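Local coordinates for protein interpain A (Prevotella intermedia, PDB 3BB7) that is a bacterial cysteine protease zymogen of the peptidase C10 family that probably cleaves peptide bonds after activation, at residues T91-L103 and M166-N180. The protein carries 1 engineered substitution. Residues are numbered along the deposited sequence; the frame is centred on the assembly and turned at random.
Sequences TTTWGQQMPYNKL and MKDNYSGNYTEAEAN. Unlike the reference sequence in segment 166-180: Asn169 (reference Asp).
Pro99, which follows a cis peptide bond, wedges its ring between Tyr170, Tyr174 and Ala179. Its CG sits over one face of Tyr174, 4.1 Å from the ring centroid, a CH-pi contact. The same CG meets Tyr170 CD2 at 3.6 Å, and CB rests on the methyl of Ala179.

Tyr170 joins Trp94 and Tyr100 in an aromatic cluster. The Tyr100 and Tyr170 planes are turned by 80°, with Tyr100 OH against Tyr170 CB. The Tyr170 hydroxyl donates to Glu178 O and accepts from Lys167 N, which anchors the ring at its far end.

Trp94 NE1 donates to Lys167 O at 2.8 Å. The oxygen lies almost in the indole plane. With CG beside its own backbone N (chi1 -67°), the indole reaches across to 166-180, and CZ2 comes up against Met166 CB. Thr93 N donates to Asp168 O, with an N-H...O angle of 163°. Thr91 OG1 donates to Asp168 OD1 from above the carboxylate plane. Water 2 ties Thr93 O to Asn169 OD1 and Tyr170 N.

At the other end the extended Lys102 makes a weak hydrogen bond from NZ to Asn180 OD1 and a long salt bridge to Glu176 OE1.

Thr175 and Glu178 form a capping box at the start of helix 176-192. The arrangement pins this helix start and its preceding loop to the loop leading to helix 116-128, which begins at Ala116, an engineered residue at the predicted nucleophile position of the C10 protease domain.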
loop_
_atom_site.group_PDB
_atom_site.type_symbol
_atom_site.label_atom_id
_atom_site.label_comp_id
_atom_site.label_asym_id
_atom_site.label_seq_id
_atom_site.Cartn_x
_atom_site.Cartn_y
_atom_site.Cartn_z
ATOM N N THR A 91 2.821 -8.463 9.710
ATOM C CA THR A 91 1.898 -9.513 10.191
ATOM C C THR A 91 0.443 -9.030 10.234
ATOM O O THR A 91 -0.472 -9.804 10.535
ATOM C CB THR A 91 2.310 -9.981 11.596
ATOM O OG1 THR A 91 2.405 -8.852 12.473
ATOM C CG2 THR A 91 3.694 -10.686 11.511
ATOM N N THR A 92 0.236 -7.744 9.943
ATOM C CA THR A 92 -1.082 -7.156 10.050
ATOM C C THR A 92 -1.850 -7.295 8.729
ATOM O O THR A 92 -1.259 -7.416 7.647
ATOM C CB THR A 92 -0.982 -5.667 10.397
ATOM O OG1 THR A 92 -0.070 -5.021 9.487
ATOM C CG2 THR A 92 -0.505 -5.480 11.813
ATOM N N THR A 93 -3.176 -7.278 8.828
ATOM C CA THR A 93 -4.030 -7.266 7.662
ATOM C C THR A 93 -5.061 -6.155 7.815
ATOM O O THR A 93 -6.264 -6.388 7.866
ATOM C CB THR A 93 -4.716 -8.634 7.431
ATOM O OG1 THR A 93 -5.269 -9.111 8.662
ATOM C CG2 THR A 93 -3.707 -9.636 6.895
ATOM N N TRP A 94 -4.569 -4.926 7.896
ATOM C CA TRP A 94 -5.452 -3.812 8.217
ATOM C C TRP A 94 -6.227 -3.271 7.023
ATOM O O TRP A 94 -5.957 -3.660 5.877
ATOM C CB TRP A 94 -4.642 -2.716 8.926
ATOM C CG TRP A 94 -4.152 -3.168 10.293
ATOM C CD1 TRP A 94 -4.497 -4.320 10.952
ATOM C CD2 TRP A 94 -3.290 -2.446 11.174
ATOM N NE1 TRP A 94 -3.909 -4.359 12.202
ATOM C CE2 TRP A 94 -3.142 -3.235 12.353
ATOM C CE3 TRP A 94 -2.574 -1.233 11.073
ATOM C CZ2 TRP A 94 -2.323 -2.852 13.416
ATOM C CZ3 TRP A 94 -1.780 -0.831 12.145
ATOM C CH2 TRP A 94 -1.654 -1.650 13.301
ATOM N N GLY A 95 -7.217 -2.422 7.290
ATOM C CA GLY A 95 -8.072 -1.892 6.255
ATOM C C GLY A 95 -8.455 -0.454 6.567
ATOM O O GLY A 95 -7.725 0.244 7.309
ATOM N N GLN A 96 -9.582 0.004 6.012
ATOM C CA GLN A 96 -9.939 1.423 6.083
ATOM C C GLN A 96 -11.267 1.693 6.789
ATOM O O GLN A 96 -11.607 2.866 7.030
ATOM C CB GLN A 96 -10.045 2.013 4.675
ATOM C CG GLN A 96 -8.746 2.032 3.886
ATOM C CD GLN A 96 -8.862 2.906 2.653
ATOM O OE1 GLN A 96 -9.469 3.979 2.698
ATOM N NE2 GLN A 96 -8.252 2.459 1.535
ATOM N N GLN A 97 -12.028 0.646 7.096
ATOM C CA GLN A 97 -13.332 0.819 7.755
ATOM C C GLN A 97 -13.303 0.396 9.233
ATOM O O GLN A 97 -12.269 0.590 9.892
ATOM C CB GLN A 97 -14.463 0.221 6.913
ATOM C CG GLN A 97 -14.510 0.894 5.553
ATOM C CD GLN A 97 -15.693 0.512 4.746
ATOM O OE1 GLN A 97 -15.672 -0.493 4.039
ATOM N NE2 GLN A 97 -16.745 1.312 4.837
ATOM N N MET A 98 -14.401 -0.101 9.804
ATOM C CA MET A 98 -14.359 -0.358 11.250
ATOM C C MET A 98 -13.430 -1.518 11.608
ATOM O O MET A 98 -13.397 -2.511 10.893
ATOM C CB MET A 98 -15.771 -0.560 11.821
ATOM C CG MET A 98 -16.545 0.744 11.859
ATOM S SD MET A 98 -15.946 1.921 13.110
ATOM C CE MET A 98 -16.327 1.023 14.627
ATOM N N PRO A 99 -12.686 -1.401 12.711
ATOM C CA PRO A 99 -12.631 -0.288 13.656
ATOM C C PRO A 99 -11.568 0.767 13.340
ATOM O O PRO A 99 -11.401 1.728 14.114
ATOM C CB PRO A 99 -12.255 -0.981 14.965
ATOM C CG PRO A 99 -11.339 -2.113 14.487
ATOM C CD PRO A 99 -11.856 -2.541 13.152
ATOM N N TYR A 100 -10.851 0.594 12.228
ATOM C CA TYR A 100 -9.761 1.501 11.864
ATOM C C TYR A 100 -10.208 2.943 11.807
ATOM O O TYR A 100 -9.419 3.839 12.143
ATOM C CB TYR A 100 -9.191 1.077 10.512
ATOM C CG TYR A 100 -8.878 -0.422 10.478
ATOM C CD1 TYR A 100 -9.677 -1.321 9.747
ATOM C CD2 TYR A 100 -7.806 -0.953 11.229
ATOM C CE1 TYR A 100 -9.397 -2.717 9.756
ATOM C CE2 TYR A 100 -7.525 -2.320 11.211
ATOM C CZ TYR A 100 -8.333 -3.189 10.500
ATOM O OH TYR A 100 -7.974 -4.517 10.526
ATOM N N ASN A 101 -11.456 3.153 11.353
ATOM C CA ASN A 101 -11.998 4.507 11.193
ATOM C C ASN A 101 -12.880 4.964 12.351
ATOM O O ASN A 101 -13.611 5.957 12.204
ATOM C CB ASN A 101 -12.787 4.616 9.872
ATOM C CG ASN A 101 -14.078 3.775 9.884
ATOM O OD1 ASN A 101 -14.242 2.913 10.745
ATOM N ND2 ASN A 101 -15.000 4.045 8.931
ATOM N N LYS A 102 -12.830 4.269 13.486
ATOM C CA LYS A 102 -13.733 4.533 14.638
ATOM C C LYS A 102 -13.737 5.981 15.087
ATOM O O LYS A 102 -14.769 6.501 15.546
ATOM C CB LYS A 102 -13.323 3.623 15.839
ATOM C CG LYS A 102 -14.137 3.714 17.124
ATOM C CD LYS A 102 -13.728 2.589 18.084
ATOM C CE LYS A 102 -14.183 2.929 19.471
ATOM N NZ LYS A 102 -13.919 1.815 20.413
ATOM N N LEU A 103 -12.580 6.634 15.010
ATOM C CA LEU A 103 -12.480 7.987 15.547
ATOM C C LEU A 103 -12.824 9.096 14.541
ATOM O O LEU A 103 -12.780 10.285 14.897
ATOM C CB LEU A 103 -11.090 8.226 16.134
ATOM C CG LEU A 103 -10.744 7.295 17.287
ATOM C CD1 LEU A 103 -9.323 7.514 17.775
ATOM C CD2 LEU A 103 -11.725 7.446 18.459
ATOM N N MET A 166 -2.129 -3.214 19.421
ATOM C CA MET A 166 -2.346 -3.299 17.969
ATOM C C MET A 166 -2.427 -4.755 17.526
ATOM O O MET A 166 -1.421 -5.424 17.364
ATOM C CB MET A 166 -1.223 -2.601 17.192
ATOM C CG MET A 166 -0.890 -1.239 17.646
ATOM S SD MET A 166 -2.049 -0.044 17.032
ATOM C CE MET A 166 -1.302 1.488 17.682
ATOM N N LYS A 167 -3.638 -5.228 17.300
ATOM C CA LYS A 167 -3.873 -6.590 16.868
ATOM C C LYS A 167 -3.502 -6.752 15.399
ATOM O O LYS A 167 -3.631 -5.806 14.615
ATOM C CB LYS A 167 -5.360 -6.904 17.115
ATOM C CG LYS A 167 -5.794 -8.319 17.063
ATOM C CD LYS A 167 -7.186 -8.468 17.729
ATOM C CE LYS A 167 -7.496 -9.915 18.045
ATOM N NZ LYS A 167 -6.320 -10.814 18.100
ATOM N N ASP A 168 -3.084 -7.966 15.015
ATOM C CA ASP A 168 -2.752 -8.229 13.617
ATOM C C ASP A 168 -4.014 -8.147 12.754
ATOM O O ASP A 168 -3.975 -7.598 11.671
ATOM C CB ASP A 168 -2.113 -9.602 13.454
ATOM C CG ASP A 168 -0.656 -9.605 13.818
ATOM O OD1 ASP A 168 -0.034 -8.507 13.909
ATOM O OD2 ASP A 168 -0.133 -10.732 13.999
ATOM N N ASN A 169 -5.127 -8.688 13.257
ATOM C CA ASN A 169 -6.334 -8.946 12.457
ATOM C C ASN A 169 -7.524 -8.400 13.258
ATOM O O ASN A 169 -7.714 -8.787 14.392
ATOM C CB ASN A 169 -6.448 -10.483 12.310
ATOM C CG ASN A 169 -7.598 -10.937 11.421
ATOM O OD1 ASN A 169 -8.445 -10.141 10.970
ATOM N ND2 ASN A 169 -7.638 -12.257 11.161
ATOM N N TYR A 170 -8.323 -7.528 12.663
ATOM C CA TYR A 170 -9.513 -6.994 13.306
ATOM C C TYR A 170 -10.792 -7.451 12.588
ATOM O O TYR A 170 -11.842 -6.858 12.787
ATOM C CB TYR A 170 -9.488 -5.460 13.320
ATOM C CG TYR A 170 -8.513 -4.858 14.320
ATOM C CD1 TYR A 170 -7.183 -4.576 13.944
ATOM C CD2 TYR A 170 -8.918 -4.553 15.619
ATOM C CE1 TYR A 170 -6.274 -4.014 14.842
ATOM C CE2 TYR A 170 -8.008 -3.985 16.545
ATOM C CZ TYR A 170 -6.687 -3.713 16.141
ATOM O OH TYR A 170 -5.789 -3.174 17.035
ATOM N N SER A 171 -10.706 -8.502 11.773
ATOM C CA SER A 171 -11.884 -8.970 11.032
ATOM C C SER A 171 -12.786 -9.876 11.842
ATOM O O SER A 171 -13.859 -10.288 11.348
ATOM C CB SER A 171 -11.456 -9.707 9.763
ATOM O OG SER A 171 -10.764 -10.892 10.102
ATOM N N GLY A 172 -12.366 -10.249 13.044
ATOM C CA GLY A 172 -13.233 -11.022 13.914
ATOM C C GLY A 172 -13.324 -10.311 15.239
ATOM O O GLY A 172 -13.822 -9.169 15.325
ATOM N N ASN A 173 -12.792 -10.955 16.265
ATOM C CA ASN A 173 -12.938 -10.472 17.624
ATOM C C ASN A 173 -11.841 -9.481 17.986
ATOM O O ASN A 173 -10.710 -9.597 17.495
ATOM C CB ASN A 173 -12.959 -11.650 18.595
ATOM C CG ASN A 173 -14.191 -12.525 18.398
ATOM O OD1 ASN A 173 -15.134 -12.147 17.679
ATOM N ND2 ASN A 173 -14.183 -13.706 19.004
ATOM N N TYR A 174 -12.194 -8.496 18.813
ATOM C CA TYR A 174 -11.214 -7.545 19.368
ATOM C C TYR A 174 -11.856 -6.763 20.515
ATOM O O TYR A 174 -13.085 -6.687 20.593
ATOM C CB TYR A 174 -10.733 -6.572 18.288
ATOM C CG TYR A 174 -11.816 -5.796 17.551
ATOM C CD1 TYR A 174 -12.335 -4.622 18.081
ATOM C CD2 TYR A 174 -12.293 -6.229 16.293
ATOM C CE1 TYR A 174 -13.323 -3.900 17.387
ATOM C CE2 TYR A 174 -13.271 -5.520 15.600
ATOM C CZ TYR A 174 -13.774 -4.366 16.150
ATOM O OH TYR A 174 -14.734 -3.631 15.480
ATOM N N THR A 175 -11.021 -6.184 21.380
ATOM C CA THR A 175 -11.462 -5.410 22.525
ATOM C C THR A 175 -11.546 -3.934 22.157
ATOM O O THR A 175 -10.947 -3.496 21.170
ATOM C CB THR A 175 -10.490 -5.497 23.713
ATOM O OG1 THR A 175 -9.265 -4.822 23.365
ATOM C CG2 THR A 175 -10.196 -6.953 24.129
ATOM N N GLU A 176 -12.226 -3.156 22.984
ATOM C CA GLU A 176 -12.292 -1.719 22.727
ATOM C C GLU A 176 -10.915 -1.084 22.782
ATOM O O GLU A 176 -10.629 -0.203 21.975
ATOM C CB GLU A 176 -13.212 -1.013 23.711
ATOM C CG GLU A 176 -13.447 0.444 23.331
ATOM C CD GLU A 176 -14.523 1.106 24.132
ATOM O OE1 GLU A 176 -15.636 1.281 23.576
ATOM O OE2 GLU A 176 -14.271 1.422 25.307
ATOM N N ALA A 177 -10.068 -1.520 23.717
ATOM C CA ALA A 177 -8.713 -0.954 23.787
ATOM C C ALA A 177 -7.900 -1.272 22.521
ATOM O O ALA A 177 -7.131 -0.436 22.034
ATOM C CB ALA A 177 -7.973 -1.434 25.032
ATOM N N GLU A 178 -8.083 -2.464 21.967
ATOM C CA GLU A 178 -7.409 -2.803 20.712
ATOM C C GLU A 178 -7.948 -1.953 19.544
ATOM O O GLU A 178 -7.179 -1.486 18.704
ATOM C CB GLU A 178 -7.599 -4.287 20.429
ATOM C CG GLU A 178 -6.749 -5.156 21.339
ATOM C CD GLU A 178 -7.156 -6.619 21.383
ATOM O OE1 GLU A 178 -6.313 -7.426 21.823
ATOM O OE2 GLU A 178 -8.285 -6.980 20.993
ATOM N N ALA A 179 -9.269 -1.753 19.495
ATOM C CA ALA A 179 -9.882 -0.901 18.475
ATOM C C ALA A 179 -9.374 0.518 18.606
ATOM O O ALA A 179 -8.991 1.129 17.612
ATOM C CB ALA A 179 -11.366 -0.937 18.620
ATOM N N ASN A 180 -9.368 1.059 19.820
ATOM C CA ASN A 180 -8.887 2.429 20.003
ATOM C C ASN A 180 -7.400 2.616 19.663
ATOM O O ASN A 180 -6.981 3.664 19.162
ATOM C CB ASN A 180 -9.199 2.873 21.417
ATOM C CG ASN A 180 -10.674 3.192 21.592
ATOM O OD1 ASN A 180 -11.360 3.521 20.620
ATOM N ND2 ASN A 180 -11.153 3.121 22.811
HETATM O O HOH W 1 -3.225 -10.510 10.204
HETATM O O HOH W 2 -7.914 -7.804 9.756
HETATM O O HOH W 3 -14.149 4.068 22.720
#